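Local coordinates for flagellar hook-associated protein 2 (Helicobacter pylori, PDB 6IWY) that caps the tip of the growing flagellar filament, helping flagellin monomers polymerise there and keeping them from leaking out, at residues 61-66 against 72-77. Sequence-based numbering, arbitrary orientation.
Sequences TTLKFY and YAVNIK
The F65 ring lies against strand 72-76 with CB of Y72 over one face, CG of L63, from its own strand, at its edge and in its plane, and CG2 of V74 approaching CE2 obliquely at 3.6 Å. The Y72 ring meets it aslant, the planes 32° apart and CE1 of F65 3.7 Å from CD2 of Y72. F65 reaches these partners because its CG sits between the backbone N and the carbonyl carbon (chi1 54°), which tips the ring over the neighbouring strand. The motif is an antiparallel beta hairpin, strands 61-67 and 70-76, in a three-stranded sheet completed by 126-127.

Its residues alternate. T61, L63, F65, Y72, V74 and I76 share one face, on which L63, V74 and I76 pack on helix 82-92 and T61 on L356; the branched and aromatic chains suit this largely buried layer. The hydroxyl of T61 is satisfied here: OG1 is hydrogen-bonded to Q347 O and S352 OG, while its methyl CG2 lies alongside I76. T62, K64, A73 and N75 take the other face, partly or fully exposed, which suits polar or small side chains; there CG2 of T62 touches CB of A73.

Three hydrogen-bonded pairs, T61 with I76, L63 with V74 and F65 with Y72, contribute two backbone bonds each, and CA-H...O contacts fill in between them. At the F65 pair, the bond from N of Y72 to O of F65 is 2.8 Å long, with 173° at the hydrogen.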
loop_
_atom_site.group_PDB
_atom_site.type_symbol
_atom_site.label_atom_id
_atom_site.label_comp_id
_atom_site.label_asym_id
_atom_site.label_seq_id
_atom_site.Cartn_x
_atom_site.Cartn_y
_atom_site.Cartn_z
ATOM N N THR A 61 11.949 -9.760 4.098
ATOM C CA THR A 61 10.989 -8.706 4.290
ATOM C C THR A 61 9.839 -8.875 3.314
ATOM O O THR A 61 9.829 -9.817 2.542
ATOM C CB THR A 61 11.658 -7.307 4.176
ATOM O OG1 THR A 61 10.818 -6.334 4.801
ATOM C CG2 THR A 61 11.897 -6.917 2.734
ATOM N N THR A 62 8.873 -7.960 3.379
ATOM C CA THR A 62 7.610 -8.075 2.665
ATOM C C THR A 62 7.367 -6.787 1.952
ATOM O O THR A 62 7.424 -5.750 2.580
ATOM C CB THR A 62 6.428 -8.205 3.649
ATOM O OG1 THR A 62 6.680 -9.260 4.591
ATOM C CG2 THR A 62 5.112 -8.512 2.888
ATOM N N LEU A 63 7.087 -6.833 0.658
ATOM C CA LEU A 63 6.663 -5.635 -0.039
ATOM C C LEU A 63 5.158 -5.639 -0.024
ATOM O O LEU A 63 4.551 -6.552 -0.531
ATOM C CB LEU A 63 7.169 -5.590 -1.465
ATOM C CG LEU A 63 6.592 -4.484 -2.364
ATOM C CD1 LEU A 63 7.075 -3.140 -1.957
ATOM C CD2 LEU A 63 6.958 -4.766 -3.813
ATOM N N LYS A 64 4.579 -4.602 0.566
ATOM C CA LYS A 64 3.136 -4.446 0.698
ATOM C C LYS A 64 2.621 -3.419 -0.295
ATOM O O LYS A 64 3.086 -2.268 -0.305
ATOM C CB LYS A 64 2.807 -3.923 2.099
ATOM C CG LYS A 64 2.576 -4.998 3.147
ATOM C CD LYS A 64 2.446 -4.413 4.583
ATOM C CE LYS A 64 1.198 -3.524 4.769
ATOM N NZ LYS A 64 0.714 -3.424 6.213
ATOM N N PHE A 65 1.633 -3.783 -1.095
ATOM C CA PHE A 65 0.901 -2.758 -1.845
ATOM C C PHE A 65 -0.495 -3.220 -2.118
ATOM O O PHE A 65 -0.792 -4.395 -1.928
ATOM C CB PHE A 65 1.620 -2.393 -3.145
ATOM C CG PHE A 65 1.916 -3.565 -4.005
ATOM C CD1 PHE A 65 0.952 -4.068 -4.863
ATOM C CD2 PHE A 65 3.133 -4.194 -3.923
ATOM C CE1 PHE A 65 1.203 -5.174 -5.644
ATOM C CE2 PHE A 65 3.401 -5.316 -4.700
ATOM C CZ PHE A 65 2.427 -5.810 -5.565
ATOM N N TYR A 66 -1.324 -2.298 -2.596
ATOM C CA TYR A 66 -2.769 -2.496 -2.762
ATOM C C TYR A 66 -3.249 -1.941 -4.095
ATOM O O TYR A 66 -3.011 -0.781 -4.417
ATOM C CB TYR A 66 -3.520 -1.799 -1.652
ATOM C CG TYR A 66 -5.006 -1.665 -1.840
ATOM C CD1 TYR A 66 -5.888 -2.722 -1.494
ATOM C CD2 TYR A 66 -5.571 -0.469 -2.278
ATOM C CE1 TYR A 66 -7.298 -2.581 -1.620
ATOM C CE2 TYR A 66 -6.973 -0.320 -2.408
ATOM C CZ TYR A 66 -7.825 -1.375 -2.078
ATOM O OH TYR A 66 -9.193 -1.234 -2.211
ATOM N N TYR A 72 -1.655 -7.034 -1.524
ATOM C CA TYR A 72 -0.659 -8.058 -1.780
ATOM C C TYR A 72 0.524 -7.880 -0.844
ATOM O O TYR A 72 0.910 -6.773 -0.516
ATOM C CB TYR A 72 -0.150 -8.019 -3.214
ATOM C CG TYR A 72 -1.194 -8.174 -4.303
ATOM C CD1 TYR A 72 -1.440 -9.409 -4.891
ATOM C CD2 TYR A 72 -1.897 -7.070 -4.775
ATOM C CE1 TYR A 72 -2.369 -9.534 -5.892
ATOM C CE2 TYR A 72 -2.829 -7.186 -5.755
ATOM C CZ TYR A 72 -3.057 -8.406 -6.319
ATOM O OH TYR A 72 -3.993 -8.508 -7.318
ATOM N N ALA A 73 1.090 -8.988 -0.413
ATOM C CA ALA A 73 2.323 -9.007 0.340
ATOM C C ALA A 73 3.294 -9.959 -0.418
ATOM O O ALA A 73 3.110 -11.187 -0.414
ATOM C CB ALA A 73 2.050 -9.497 1.767
ATOM N N VAL A 74 4.277 -9.377 -1.088
ATOM C CA VAL A 74 5.311 -10.112 -1.782
ATOM C C VAL A 74 6.418 -10.390 -0.768
ATOM O O VAL A 74 6.900 -9.478 -0.094
ATOM C CB VAL A 74 5.925 -9.284 -2.921
ATOM C CG1 VAL A 74 6.550 -10.180 -3.982
ATOM C CG2 VAL A 74 4.876 -8.348 -3.536
ATOM N N ASN A 75 6.788 -11.658 -0.615
ATOM C CA ASN A 75 7.841 -12.022 0.319
ATOM C C ASN A 75 9.137 -11.808 -0.386
ATOM O O ASN A 75 9.245 -12.085 -1.573
ATOM C CB ASN A 75 7.728 -13.465 0.711
ATOM C CG ASN A 75 6.387 -13.794 1.303
ATOM O OD1 ASN A 75 5.714 -14.719 0.850
ATOM N ND2 ASN A 75 5.987 -13.056 2.330
ATOM N N ILE A 76 10.128 -11.295 0.322
ATOM C CA ILE A 76 11.440 -11.092 -0.267
ATOM C C ILE A 76 12.463 -11.768 0.648
ATOM O O ILE A 76 12.396 -11.615 1.877
ATOM C CB ILE A 76 11.689 -9.615 -0.415
ATOM C CG1 ILE A 76 10.572 -8.999 -1.281
ATOM C CG2 ILE A 76 13.059 -9.383 -0.988
ATOM C CD1 ILE A 76 10.973 -7.774 -2.036
ATOM N N LYS A 77 13.373 -12.553 0.083
ATOM C CA LYS A 77 14.283 -13.330 0.925
ATOM C C LYS A 77 15.653 -12.657 0.985
ATOM O O LYS A 77 16.045 -11.977 0.066
ATOM C CB LYS A 77 14.420 -14.786 0.424
ATOM C CG LYS A 77 13.115 -15.560 0.298
ATOM C CD LYS A 77 12.474 -15.788 1.657
ATOM C CE LYS A 77 11.038 -16.268 1.568
ATOM N NZ LYS A 77 10.442 -16.281 2.919
#